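Local coordinates for protein aminofutalosine deaminase (Helicobacter pylori, PDB 7LKK) that deaminates aminofutalosine in the menaquinone pathway and probably also adenosine, using a metal-dependent amidohydrolase active site, at residues V193-P196 / Y197-Q200; L223-L226 / E227-E230; N260-I263 / D264-D268; T271-V274 / H275-F278; F278-L281 / E282-K285. All blocks are in the same frame, centred on the assembly; numbering follows the deposited sequence.

Contact 1 (V193-P196 / Y197-Q200). With MCF ((8R)-3-(5-S-methyl-5-thio-beta-D-ribofuranosyl)-3,6,7,8-tetrahydroimidazo[4,5-d][1,3]diazepin-8-ol), chain J.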
loop_
_atom_site.group_PDB
_atom_site.type_symbol
_atom_site.label_atom_id
_atom_site.label_comp_id
_atom_site.label_asym_id
_atom_site.label_seq_id
_atom_site.Cartn_x
_atom_site.Cartn_y
_atom_site.Cartn_z
ATOM N N VAL A 193 -9.908 27.598 3.751
ATOM C CA VAL A 193 -8.704 28.319 4.142
ATOM C C VAL A 193 -7.546 27.346 4.009
ATOM O O VAL A 193 -7.591 26.246 4.571
ATOM C CB VAL A 193 -8.816 28.850 5.581
ATOM C CG1 VAL A 193 -7.538 29.571 5.984
ATOM C CG2 VAL A 193 -10.035 29.758 5.728
ATOM N N HIS A 194 -6.514 27.726 3.251
ATOM C CA HIS A 194 -5.489 26.751 2.890
ATOM C C HIS A 194 -4.803 26.175 4.126
ATOM O O HIS A 194 -4.875 24.970 4.383
ATOM C CB HIS A 194 -4.452 27.359 1.951
ATOM C CG HIS A 194 -3.352 26.405 1.605
ATOM N ND1 HIS A 194 -2.101 26.472 2.177
ATOM C CD2 HIS A 194 -3.333 25.331 0.781
ATOM C CE1 HIS A 194 -1.351 25.493 1.704
ATOM N NE2 HIS A 194 -2.074 24.786 0.855
ATOM N N ALA A 195 -4.128 27.017 4.897
ATOM C CA ALA A 195 -3.288 26.532 5.987
ATOM C C ALA A 195 -2.939 27.709 6.892
ATOM O O ALA A 195 -3.062 28.867 6.485
ATOM C CB ALA A 195 -2.012 25.865 5.450
ATOM N N PRO A 196 -2.512 27.427 8.129
ATOM C CA PRO A 196 -2.076 28.520 9.015
ATOM C C PRO A 196 -0.875 29.294 8.498
ATOM O O PRO A 196 -0.748 30.486 8.804
ATOM C CB PRO A 196 -1.750 27.794 10.327
ATOM C CG PRO A 196 -2.567 26.546 10.284
ATOM C CD PRO A 196 -2.610 26.142 8.842
ATOM N N TYR A 197 0.017 28.665 7.730
ATOM C CA TYR A 197 1.220 29.341 7.259
ATOM C C TYR A 197 1.003 30.135 5.979
ATOM O O TYR A 197 1.892 30.903 5.589
ATOM C CB TYR A 197 2.353 28.326 7.033
ATOM C CG TYR A 197 1.988 27.180 6.114
ATOM C CD1 TYR A 197 1.949 27.350 4.734
ATOM C CD2 TYR A 197 1.686 25.925 6.628
ATOM C CE1 TYR A 197 1.612 26.303 3.895
ATOM C CE2 TYR A 197 1.353 24.872 5.796
ATOM C CZ TYR A 197 1.316 25.068 4.432
ATOM O OH TYR A 197 0.981 24.025 3.601
ATOM N N SER A 198 -0.141 29.972 5.316
ATOM C CA SER A 198 -0.351 30.552 3.999
ATOM C C SER A 198 -1.483 31.567 3.927
ATOM O O SER A 198 -1.642 32.204 2.880
ATOM C CB SER A 198 -0.620 29.446 2.967
ATOM O OG SER A 198 -1.796 28.727 3.292
ATOM N N VAL A 199 -2.275 31.736 4.986
ATOM C CA VAL A 199 -3.414 32.651 4.969
ATOM C C VAL A 199 -3.292 33.608 6.145
ATOM O O VAL A 199 -3.276 33.176 7.304
ATOM C CB VAL A 199 -4.761 31.911 5.016
ATOM C CG1 VAL A 199 -5.901 32.913 5.066
ATOM C CG2 VAL A 199 -4.909 31.003 3.807
ATOM N N GLN A 200 -3.198 34.903 5.847
ATOM C CA GLN A 200 -3.179 35.921 6.888
ATOM C C GLN A 200 -4.492 35.897 7.668
ATOM O O GLN A 200 -5.552 35.560 7.133
ATOM C CB GLN A 200 -2.935 37.298 6.265
ATOM C CG GLN A 200 -2.641 38.405 7.262
ATOM C CD GLN A 200 -3.897 39.123 7.703
ATOM O OE1 GLN A 200 -4.900 39.129 6.991
ATOM N NE2 GLN A 200 -3.855 39.722 8.887
HETATM O O8 MCF J . -3.294 18.892 0.961
HETATM C C8 MCF J . -2.211 18.566 0.129
HETATM C C7 MCF J . -0.863 18.752 0.817
HETATM N N6 MCF J . -0.917 19.834 1.768
HETATM C C5 MCF J . -1.456 21.113 1.361
HETATM N N4 MCF J . -1.989 21.438 0.043
HETATM C C10 MCF J . -2.127 20.689 -1.230
HETATM C C9 MCF J . -2.254 19.313 -1.221
HETATM N N1 MCF J . -2.368 18.913 -2.480
HETATM C C2 MCF J . -2.337 19.973 -3.286
HETATM N N3 MCF J . -2.201 21.056 -2.515
HETATM C C1S MCF J . -2.113 22.441 -3.071
HETATM C C2S MCF J . -2.939 23.486 -2.284
HETATM O O2S MCF J . -4.238 23.485 -2.701
HETATM O O4S MCF J . -0.910 22.870 -2.987
HETATM C C4S MCF J . -1.015 24.486 -2.922
HETATM C C3S MCF J . -2.255 24.792 -2.669
HETATM O O3S MCF J . -2.894 25.354 -3.914
HETATM C C5S MCF J . -0.104 25.005 -1.823
HETATM S S5S MCF J . 0.492 26.664 -2.259
HETATM C C6S MCF J . 1.078 27.501 -0.758
#
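His194 and Ser198 meet through a short hydrogen bond, with ND1 and OG 2.5 Å apart. The hydroxyl sits at the edge of the imidazole, near its plane, and either atom could be the donor. At the other end of the ring, NE2 gives a weak hydrogen bond to N4 of the bound inhibitor methylthio-coformycin, 3.4 Å away at 145°. The ring thus lies between a serine and the ligand, with the firmer bond on the serine side. Tyr197 flanks it, with its OH 3.3 Å from His194 CE1. The methyl of Ala195 lies over one face of the Tyr197 ring, its CB 3.7 Å from the ring centroid. The Tyr197 ring folds back over this methyl because CG stands between the backbone N and the carbonyl carbon (chi1 54°). Behind these groups the turn is closed weakly. Ala195 O receives long bonds from the backbone N of Ser198 and of Val199, each 3.3 Å. Val193 CG1 packs on Val199 CG2. Farther out, Phe239 stacks on Tyr197, and His194 O accepts from ND1 of the iron ligand His221. This is a turn after strand 187-193 that carries a ligand-binding histidine into the active site, as in amidohydrolases of the TIM-barrel clan.

Contact 2 (L223-L226 / E227-E230). With MCF ((8R)-3-(5-S-methyl-5-thio-beta-D-ribofuranosyl)-3,6,7,8-tetrahydroimidazo[4,5-d][1,3]diazepin-8-ol), chain J.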
loop_
_atom_site.group_PDB
_atom_site.type_symbol
_atom_site.label_atom_id
_atom_site.label_comp_id
_atom_site.label_asym_id
_atom_site.label_seq_id
_atom_site.Cartn_x
_atom_site.Cartn_y
_atom_site.Cartn_z
ATOM N N LEU A 223 -1.796 21.428 10.660
ATOM C CA LEU A 223 -0.671 20.756 11.318
ATOM C C LEU A 223 -0.277 19.473 10.584
ATOM O O LEU A 223 -0.271 18.368 11.133
ATOM C CB LEU A 223 -0.990 20.499 12.795
ATOM C CG LEU A 223 -1.259 21.787 13.591
ATOM C CD1 LEU A 223 -1.342 21.529 15.089
ATOM C CD2 LEU A 223 -0.200 22.840 13.297
ATOM N N GLU A 224 0.059 19.654 9.310
ATOM C CA GLU A 224 0.441 18.576 8.413
ATOM C C GLU A 224 1.921 18.217 8.504
ATOM O O GLU A 224 2.321 17.160 8.005
ATOM C CB GLU A 224 0.081 18.973 6.977
ATOM C CG GLU A 224 0.241 17.892 5.932
ATOM C CD GLU A 224 -0.145 18.376 4.553
ATOM O OE1 GLU A 224 -0.483 19.572 4.414
ATOM O OE2 GLU A 224 -0.119 17.562 3.610
ATOM N N SER A 225 2.738 19.053 9.139
ATOM C CA SER A 225 4.173 18.823 9.155
ATOM C C SER A 225 4.760 19.324 10.465
ATOM O O SER A 225 4.151 20.126 11.178
ATOM C CB SER A 225 4.867 19.513 7.978
ATOM O OG SER A 225 4.736 20.923 8.066
ATOM N N LEU A 226 5.961 18.828 10.771
ATOM C CA LEU A 226 6.723 19.375 11.886
ATOM C C LEU A 226 7.122 20.820 11.614
ATOM O O LEU A 226 7.169 21.642 12.536
ATOM C CB LEU A 226 7.960 18.515 12.146
ATOM C CG LEU A 226 8.908 18.985 13.252
ATOM C CD1 LEU A 226 8.161 19.181 14.564
ATOM C CD2 LEU A 226 10.064 18.006 13.426
ATOM N N GLU A 227 7.419 21.144 10.353
ATOM C CA GLU A 227 7.787 22.513 10.002
ATOM C C GLU A 227 6.664 23.486 10.336
ATOM O O GLU A 227 6.911 24.567 10.884
ATOM C CB GLU A 227 8.149 22.595 8.518
ATOM C CG GLU A 227 9.393 21.802 8.130
ATOM C CD GLU A 227 9.072 20.414 7.604
ATOM O OE1 GLU A 227 8.106 19.797 8.096
ATOM O OE2 GLU A 227 9.790 19.939 6.698
ATOM N N GLU A 228 5.423 23.116 10.018
ATOM C CA GLU A 228 4.290 23.972 10.357
ATOM C C GLU A 228 4.110 24.078 11.866
ATOM O O GLU A 228 3.808 25.158 12.386
ATOM C CB GLU A 228 3.020 23.439 9.695
ATOM C CG GLU A 228 1.747 24.141 10.131
ATOM C CD GLU A 228 0.503 23.487 9.573
ATOM O OE1 GLU A 228 0.633 22.618 8.683
ATOM O OE2 GLU A 228 -0.606 23.833 10.029
ATOM N N LEU A 229 4.307 22.972 12.588
ATOM C CA LEU A 229 4.139 22.997 14.038
ATOM C C LEU A 229 5.156 23.923 14.694
ATOM O O LEU A 229 4.808 24.705 15.587
ATOM C CB LEU A 229 4.254 21.582 14.606
ATOM C CG LEU A 229 4.140 21.450 16.125
ATOM C CD1 LEU A 229 2.763 21.890 16.606
ATOM C CD2 LEU A 229 4.433 20.020 16.564
ATOM N N GLU A 230 6.420 23.849 14.265
ATOM C CA GLU A 230 7.447 24.720 14.828
ATOM C C GLU A 230 7.186 26.177 14.475
ATOM O O GLU A 230 7.461 27.076 15.278
ATOM C CB GLU A 230 8.828 24.304 14.321
ATOM C CG GLU A 230 9.331 22.967 14.827
ATOM C CD GLU A 230 10.524 22.468 14.031
ATOM O OE1 GLU A 230 10.926 21.303 14.222
ATOM O OE2 GLU A 230 11.059 23.245 13.210
HETATM O O8 MCF J . -3.294 18.892 0.961
HETATM C C8 MCF J . -2.211 18.566 0.129
HETATM C C7 MCF J . -0.863 18.752 0.817
HETATM N N6 MCF J . -0.917 19.834 1.768
HETATM C C5 MCF J . -1.456 21.113 1.361
HETATM N N4 MCF J . -1.989 21.438 0.043
HETATM C C10 MCF J . -2.127 20.689 -1.230
HETATM C C9 MCF J . -2.254 19.313 -1.221
HETATM N N1 MCF J . -2.368 18.913 -2.480
HETATM C C2 MCF J . -2.337 19.973 -3.286
HETATM N N3 MCF J . -2.201 21.056 -2.515
HETATM C C1S MCF J . -2.113 22.441 -3.071
HETATM C C2S MCF J . -2.939 23.486 -2.284
HETATM O O2S MCF J . -4.238 23.485 -2.701
HETATM O O4S MCF J . -0.910 22.870 -2.987
HETATM C C4S MCF J . -1.015 24.486 -2.922
HETATM C C3S MCF J . -2.255 24.792 -2.669
HETATM O O3S MCF J . -2.894 25.354 -3.914
HETATM C C5S MCF J . -0.104 25.005 -1.823
HETATM S S5S MCF J . 0.492 26.664 -2.259
HETATM C C6S MCF J . 1.078 27.501 -0.758
HETATM O O HOH W 1 2.577 21.615 7.005
HETATM O O HOH W 2 7.367 16.766 9.114
#
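The carboxylate of Glu228 is met from above its plane by two backbone N-H groups of the preceding loop. Leu223 N reaches OE2 at 2.8 Å, 49° out of the plane, and Glu224 N reaches OE1 at 3.1 Å, 54° out of it. Leu223 CD2 also touches OE2. A water donates to OE1 and is hydrogen-bonded to Ser225 OG. The glutamate reaches back this far because its CG lies anti to the backbone N and the rest of the chain is extended. The second carboxylate, that of Glu224, belongs to the ligand pocket. Its OE1 accepts from N6 of methylthio-coformycin at 2.7 Å, in a fairly straight bond of 163°. Ser225 is the N-cap of helix 226-234. Its OG accepts from Glu228 N at 3.0 Å, and Leu229 N and Glu230 N bond to Ser225 O and Leu226 O as the first turn forms. Glu227 folds toward Ser225 CB, but its OE2 is held by Ser97. On the more exposed side, Glu230 OE1 lies 3.2 Å from Leu226 CG. Glu228 is therefore a second-shell residue that positions the backbone of the ligand-binding Glu224. The two N-H donors and the nearby helix start would probably favour the ionised form of Glu228.

Contact 3 (N260-I263 / D264-D268)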
loop_
_atom_site.group_PDB
_atom_site.type_symbol
_atom_site.label_atom_id
_atom_site.label_comp_id
_atom_site.label_asym_id
_atom_site.label_seq_id
_atom_site.Cartn_x
_atom_site.Cartn_y
_atom_site.Cartn_z
ATOM N N ASN A 260 -4.114 27.326 18.972
ATOM C CA ASN A 260 -5.441 27.720 19.438
ATOM C C ASN A 260 -5.923 28.994 18.759
ATOM O O ASN A 260 -7.122 29.142 18.500
ATOM C CB ASN A 260 -5.433 27.896 20.957
ATOM C CG ASN A 260 -5.415 26.572 21.694
ATOM O OD1 ASN A 260 -5.389 25.510 21.075
ATOM N ND2 ASN A 260 -5.425 26.629 23.019
ATOM N N ASP A 261 -5.007 29.918 18.459
ATOM C CA ASP A 261 -5.380 31.132 17.740
ATOM C C ASP A 261 -5.989 30.800 16.382
ATOM O O ASP A 261 -6.958 31.437 15.953
ATOM C CB ASP A 261 -4.156 32.033 17.576
ATOM C CG ASP A 261 -4.506 33.409 17.049
ATOM O OD1 ASP A 261 -5.602 33.912 17.369
ATOM O OD2 ASP A 261 -3.679 33.992 16.317
ATOM N N TYR A 262 -5.437 29.797 15.698
ATOM C CA TYR A 262 -5.977 29.388 14.406
ATOM C C TYR A 262 -7.287 28.627 14.573
ATOM O O TYR A 262 -8.272 28.908 13.879
ATOM C CB TYR A 262 -4.952 28.537 13.657
ATOM C CG TYR A 262 -5.320 28.263 12.219
ATOM C CD1 TYR A 262 -5.114 29.223 11.237
ATOM C CD2 TYR A 262 -5.878 27.047 11.842
ATOM C CE1 TYR A 262 -5.449 28.980 9.919
ATOM C CE2 TYR A 262 -6.217 26.795 10.526
ATOM C CZ TYR A 262 -6.000 27.764 9.569
ATOM O OH TYR A 262 -6.336 27.520 8.257
ATOM N N ILE A 263 -7.311 27.655 15.490
ATOM C CA ILE A 263 -8.498 26.825 15.688
ATOM C C ILE A 263 -9.704 27.682 16.053
ATOM O O ILE A 263 -10.808 27.479 15.532
ATOM C CB ILE A 263 -8.227 25.759 16.768
ATOM C CG1 ILE A 263 -7.182 24.752 16.289
ATOM C CG2 ILE A 263 -9.525 25.058 17.174
ATOM C CD1 ILE A 263 -6.561 23.948 17.414
ATOM N N ASP A 264 -9.511 28.656 16.946
ATOM C CA ASP A 264 -10.633 29.437 17.460
ATOM C C ASP A 264 -11.352 30.227 16.375
ATOM O O ASP A 264 -12.528 30.561 16.553
ATOM C CB ASP A 264 -10.154 30.383 18.563
ATOM C CG ASP A 264 -9.724 29.645 19.815
ATOM O OD1 ASP A 264 -9.873 28.404 19.859
ATOM O OD2 ASP A 264 -9.233 30.306 20.756
ATOM N N MET A 265 -10.679 30.530 15.258
ATOM C CA MET A 265 -11.349 31.211 14.153
ATOM C C MET A 265 -12.556 30.431 13.654
ATOM O O MET A 265 -13.533 31.029 13.190
ATOM C CB MET A 265 -10.376 31.434 12.995
ATOM C CG MET A 265 -9.315 32.488 13.232
ATOM S SD MET A 265 -8.512 32.933 11.679
ATOM C CE MET A 265 -7.997 31.317 11.101
ATOM N N PHE A 266 -12.502 29.101 13.722
ATOM C CA PHE A 266 -13.556 28.239 13.211
ATOM C C PHE A 266 -14.567 27.852 14.285
ATOM O O PHE A 266 -15.320 26.890 14.094
ATOM C CB PHE A 266 -12.941 26.985 12.582
ATOM C CG PHE A 266 -11.966 27.281 11.475
ATOM C CD1 PHE A 266 -12.392 27.341 10.158
ATOM C CD2 PHE A 266 -10.629 27.510 11.753
ATOM C CE1 PHE A 266 -11.501 27.620 9.139
ATOM C CE2 PHE A 266 -9.732 27.790 10.738
ATOM C CZ PHE A 266 -10.168 27.843 9.429
ATOM N N LYS A 267 -14.596 28.581 15.397
ATOM C CA LYS A 267 -15.526 28.292 16.481
ATOM C C LYS A 267 -16.965 28.283 15.979
ATOM O O LYS A 267 -17.391 29.190 15.258
ATOM C CB LYS A 267 -15.358 29.326 17.599
ATOM C CG LYS A 267 -16.368 29.204 18.723
ATOM C CD LYS A 267 -15.891 29.926 19.971
ATOM C CE LYS A 267 -16.897 30.966 20.432
ATOM N NZ LYS A 267 -16.710 32.267 19.729
ATOM N N ASP A 268 -17.707 27.247 16.368
ATOM C CA ASP A 268 -19.114 27.072 16.006
ATOM C C ASP A 268 -19.312 27.121 14.490
ATOM O O ASP A 268 -20.079 27.922 13.955
ATOM C CB ASP A 268 -19.991 28.117 16.705
ATOM C CG ASP A 268 -19.855 28.081 18.215
ATOM O OD1 ASP A 268 -19.552 29.132 18.814
ATOM O OD2 ASP A 268 -20.057 27.001 18.807
#
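Asn260 and Asp264 form a regular helical step, and beyond it the short helix 259-264 runs into a type I beta turn from Asp264 to Lys267. The backbone bonds record the change. Asp264 N donates to Asn260 O four residues back, at 2.9 Å. Met265 N and Phe266 N then donate only three residues back, to Tyr262 O at 3.2 Å and to Ile263 O at 3.0 Å. Both donors stand well above the respective carbonyl planes, consistent with the tighter winding. Lys267 N closes the turn on Asp264 O. The apolar contacts gather round the Tyr262 ring. Phe266 CE2 lies over one of its faces, 3.7 Å from Tyr262 CE2, with the two ring planes at 57°. Met265 CE reaches Tyr262 CD1 at 3.6 Å, because the methionine bends at its last torsion (chi3 -54°) and turns its methyl in toward the ring. The polar ends have partners elsewhere in the fold. Tyr262 OH is hydrogen-bonded to Thr220 OG1 of strand 218-222. Asp264 OD2 makes a salt bridge to Arg286 of helix 281-291. Met265 packs on helix 201-213, which joins the turn to a neighbouring helix. Two carbonyl oxygens lie near the plane of the Phe266 ring at its edge, and one of them, Tyr262 O, is 3.5 Å from Phe266 CD2.

Contact 4 (T271-V274 / H275-F278)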
loop_
_atom_site.group_PDB
_atom_site.type_symbol
_atom_site.label_atom_id
_atom_site.label_comp_id
_atom_site.label_asym_id
_atom_site.label_seq_id
_atom_site.Cartn_x
_atom_site.Cartn_y
_atom_site.Cartn_z
ATOM N N THR A 271 -16.543 22.612 9.858
ATOM C CA THR A 271 -15.235 22.742 9.222
ATOM C C THR A 271 -14.525 21.397 9.175
ATOM O O THR A 271 -14.429 20.703 10.192
ATOM C CB THR A 271 -14.360 23.763 9.959
ATOM O OG1 THR A 271 -14.992 25.048 9.930
ATOM C CG2 THR A 271 -12.993 23.872 9.298
ATOM N N LEU A 272 -14.022 21.041 7.995
ATOM C CA LEU A 272 -13.177 19.867 7.826
ATOM C C LEU A 272 -11.728 20.239 8.118
ATOM O O LEU A 272 -11.202 21.204 7.554
ATOM C CB LEU A 272 -13.293 19.306 6.407
ATOM C CG LEU A 272 -14.508 18.464 6.010
ATOM C CD1 LEU A 272 -15.791 19.282 6.023
ATOM C CD2 LEU A 272 -14.287 17.851 4.636
ATOM N N PHE A 273 -11.090 19.476 9.000
ATOM C CA PHE A 273 -9.677 19.640 9.324
ATOM C C PHE A 273 -8.915 18.463 8.732
ATOM O O PHE A 273 -9.158 17.313 9.112
ATOM C CB PHE A 273 -9.461 19.719 10.835
ATOM C CG PHE A 273 -9.782 21.059 11.421
ATOM C CD1 PHE A 273 -11.092 21.410 11.703
ATOM C CD2 PHE A 273 -8.775 21.971 11.693
ATOM C CE1 PHE A 273 -11.391 22.644 12.243
ATOM C CE2 PHE A 273 -9.070 23.208 12.234
ATOM C CZ PHE A 273 -10.378 23.544 12.508
ATOM N N VAL A 274 -8.008 18.750 7.797
ATOM C CA VAL A 274 -7.316 17.729 7.017
ATOM C C VAL A 274 -5.920 17.507 7.582
ATOM O O VAL A 274 -5.244 18.463 7.991
ATOM C CB VAL A 274 -7.256 18.127 5.529
ATOM C CG1 VAL A 274 -6.653 17.008 4.693
ATOM C CG2 VAL A 274 -8.645 18.489 5.022
ATOM N N HIS A 275 -5.496 16.236 7.605
ATOM C CA HIS A 275 -4.163 15.766 7.993
ATOM C C HIS A 275 -4.027 15.653 9.511
ATOM O O HIS A 275 -4.298 14.587 10.073
ATOM C CB HIS A 275 -3.074 16.661 7.392
ATOM C CG HIS A 275 -3.135 16.751 5.898
ATOM N ND1 HIS A 275 -3.102 15.638 5.086
ATOM C CD2 HIS A 275 -3.251 17.817 5.071
ATOM C CE1 HIS A 275 -3.181 16.015 3.822
ATOM N NE2 HIS A 275 -3.273 17.332 3.785
ATOM N N ASN A 276 -3.589 16.721 10.181
ATOM C CA ASN A 276 -3.601 16.858 11.640
ATOM C C ASN A 276 -2.606 15.968 12.379
ATOM O O ASN A 276 -2.709 15.851 13.608
ATOM C CB ASN A 276 -4.992 16.591 12.238
ATOM C CG ASN A 276 -6.114 17.223 11.439
ATOM O OD1 ASN A 276 -6.351 18.428 11.526
ATOM N ND2 ASN A 276 -6.828 16.404 10.671
ATOM N N GLN A 277 -1.642 15.341 11.695
ATOM C CA GLN A 277 -0.793 14.366 12.382
ATOM C C GLN A 277 0.072 14.995 13.466
ATOM O O GLN A 277 0.503 14.287 14.384
ATOM C CB GLN A 277 0.122 13.630 11.402
ATOM C CG GLN A 277 -0.526 13.212 10.107
ATOM C CD GLN A 277 -0.309 14.236 9.024
ATOM O OE1 GLN A 277 -1.011 15.243 8.963
ATOM N NE2 GLN A 277 0.686 14.001 8.177
ATOM N N PHE A 278 0.348 16.295 13.381
ATOM C CA PHE A 278 1.166 16.979 14.372
ATOM C C PHE A 278 0.335 17.811 15.340
ATOM O O PHE A 278 0.889 18.652 16.057
ATOM C CB PHE A 278 2.222 17.840 13.677
ATOM C CG PHE A 278 3.268 17.033 12.966
ATOM C CD1 PHE A 278 4.459 16.706 13.596
ATOM C CD2 PHE A 278 3.050 16.572 11.679
ATOM C CE1 PHE A 278 5.417 15.949 12.948
ATOM C CE2 PHE A 278 4.003 15.815 11.027
ATOM C CZ PHE A 278 5.191 15.507 11.661
#
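Val274 CG1 sits squarely over one face of the His275 imidazole, 3.5 Å from the ring centroid and 9° off the ring normal. The two side chains lie side by side and point the same way. The unusual backbone of His275, with a positive phi of 82°, turns the chain at the end of the strand. It presses the histidine CB close to Val274 O, at 2.9 Å. The methyl backs one face of the ring in a CH-pi contact and probably restricts its rotation. Its nitrogens are engaged elsewhere: NE2 is hydrogen-bonded to O8 of methylthio-coformycin, and ND1 weakly to Asn303 OD1. The ring also meets the imidazole of His221, an iron ligand. Asn276 turns its amide back toward the strand. ND2 donates to Phe273 O at 2.9 Å in an almost straight bond, 175°. The oxygen lies in the amide plane of Asn276, yet the donor stands well above the plane of the Phe273 carbonyl. The other amide atom, OD1, rests 3.4 Å from Phe273 CB; it is buried and has no polar partner in the model. The Asn276 bond ties the loop back to the end of strand 269-275, the strand-to-loop junction that presents a ligand-pocket histidine in this TIM-barrel amidohydrolase.

Contact 5 (F278-L281 / E282-K285)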
loop_
_atom_site.group_PDB
_atom_site.type_symbol
_atom_site.label_atom_id
_atom_site.label_comp_id
_atom_site.label_asym_id
_atom_site.label_seq_id
_atom_site.Cartn_x
_atom_site.Cartn_y
_atom_site.Cartn_z
ATOM N N PHE A 278 0.348 16.295 13.381
ATOM C CA PHE A 278 1.166 16.979 14.372
ATOM C C PHE A 278 0.335 17.811 15.340
ATOM O O PHE A 278 0.889 18.652 16.057
ATOM C CB PHE A 278 2.222 17.840 13.677
ATOM C CG PHE A 278 3.268 17.033 12.966
ATOM C CD1 PHE A 278 4.459 16.706 13.596
ATOM C CD2 PHE A 278 3.050 16.572 11.679
ATOM C CE1 PHE A 278 5.417 15.949 12.948
ATOM C CE2 PHE A 278 4.003 15.815 11.027
ATOM C CZ PHE A 278 5.191 15.507 11.661
ATOM N N ALA A 279 -0.976 17.598 15.372
ATOM C CA ALA A 279 -1.821 18.206 16.386
ATOM C C ALA A 279 -1.734 17.395 17.672
ATOM O O ALA A 279 -1.946 16.178 17.664
ATOM C CB ALA A 279 -3.270 18.284 15.906
ATOM N N SER A 280 -1.404 18.068 18.771
ATOM C CA SER A 280 -1.371 17.405 20.063
ATOM C C SER A 280 -2.787 17.021 20.493
ATOM O O SER A 280 -3.783 17.397 19.869
ATOM C CB SER A 280 -0.731 18.311 21.112
ATOM O OG SER A 280 -1.578 19.409 21.402
ATOM N N LEU A 281 -2.866 16.256 21.585
ATOM C CA LEU A 281 -4.171 15.886 22.125
ATOM C C LEU A 281 -4.957 17.120 22.553
ATOM O O LEU A 281 -6.170 17.202 22.328
ATOM C CB LEU A 281 -4.002 14.918 23.298
ATOM C CG LEU A 281 -5.294 14.405 23.940
ATOM C CD1 LEU A 281 -6.180 13.726 22.906
ATOM C CD2 LEU A 281 -4.986 13.460 25.091
ATOM N N GLU A 282 -4.281 18.095 23.166
ATOM C CA GLU A 282 -4.959 19.332 23.541
ATOM C C GLU A 282 -5.504 20.055 22.315
ATOM O O GLU A 282 -6.624 20.579 22.341
ATOM C CB GLU A 282 -4.010 20.242 24.321
ATOM C CG GLU A 282 -4.661 21.537 24.792
ATOM C CD GLU A 282 -3.652 22.616 25.134
ATOM O OE1 GLU A 282 -2.531 22.272 25.563
ATOM O OE2 GLU A 282 -3.983 23.810 24.972
ATOM N N ALA A 283 -4.731 20.081 21.227
ATOM C CA ALA A 283 -5.188 20.749 20.013
ATOM C C ALA A 283 -6.405 20.050 19.421
ATOM O O ALA A 283 -7.366 20.707 19.003
ATOM C CB ALA A 283 -4.053 20.811 18.991
ATOM N N LEU A 284 -6.387 18.715 19.378
ATOM C CA LEU A 284 -7.542 17.980 18.874
ATOM C C LEU A 284 -8.760 18.193 19.765
ATOM O O LEU A 284 -9.887 18.331 19.272
ATOM C CB LEU A 284 -7.210 16.493 18.760
ATOM C CG LEU A 284 -6.233 16.081 17.657
ATOM C CD1 LEU A 284 -6.093 14.564 17.613
ATOM C CD2 LEU A 284 -6.684 16.618 16.308
ATOM N N LYS A 285 -8.553 18.217 21.084
ATOM C CA LYS A 285 -9.658 18.495 21.996
ATOM C C LYS A 285 -10.162 19.922 21.828
ATOM O O LYS A 285 -11.369 20.177 21.924
ATOM C CB LYS A 285 -9.219 18.245 23.438
ATOM C CG LYS A 285 -9.086 16.774 23.798
ATOM C CD LYS A 285 -8.725 16.606 25.264
ATOM C CE LYS A 285 -9.965 16.355 26.105
ATOM N NZ LYS A 285 -10.964 15.529 25.369
#
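Lys285 N donates to Leu281 O at 2.9 Å and 161°, the shortest sound polar bond between the two halves of this helix start. Ser280 is the N-cap of helix 281-291, and a hydrophobic staple spans the same turn. The capping bond runs from Ala283 N to Ser280 OG, 3.2 Å long with an angle of 159°. The hydroxyl comes under the first turn because it stands between the backbone N and the carbonyl carbon of its own residue (chi1 70°). Ser280 also works through its main chain, since Leu284 N donates to Ser280 O at 3.0 Å. One residue thus takes two N-H groups of the first turn, one on its side chain and one on its backbone. The staple joins Ala279, just before the cap, to Leu284, four residues after the cap. Ala279 CB meets Leu284 CD2 at 3.8 Å and also touches Ala283 CB. This apolar pair continues into the fold, where Ala279 packs on Leu223 and Leu284 touches Arg315 and Ala319. Arg315 NH1 also gives a weak hydrogen bond to Ala279 O. The exposed Lys285 starts by running along the carbonyl of Leu281 before bending at its third and fourth side-chain torsions. Its CG lies 3.3 Å from Leu281 O.

How the contacts relate
All five contacts lie within the amidohydrolase region and come in order along the chain, the last two overlapping at Phe278. Contacts 1, 2 and 4 lie at the ends of the neighbouring barrel strands 187-193, 218-222 and 269-275, and each brings a residue to the inhibitor. Contacts 1 and 2, with centres 13 Å apart, touch where Pro196 and Tyr197 pack on Glu228. Contact 3 lies in the connection before strand 269-275; its Tyr262 packs on contact 1 and its Phe266 on Thr271 and Phe273 of contact 4. The shared Phe278 packs on Ser225 and Leu226 of contact 2. Contact 5 then starts helix 281-291. The packed loops thus join the ligand pocket to the surrounding helices.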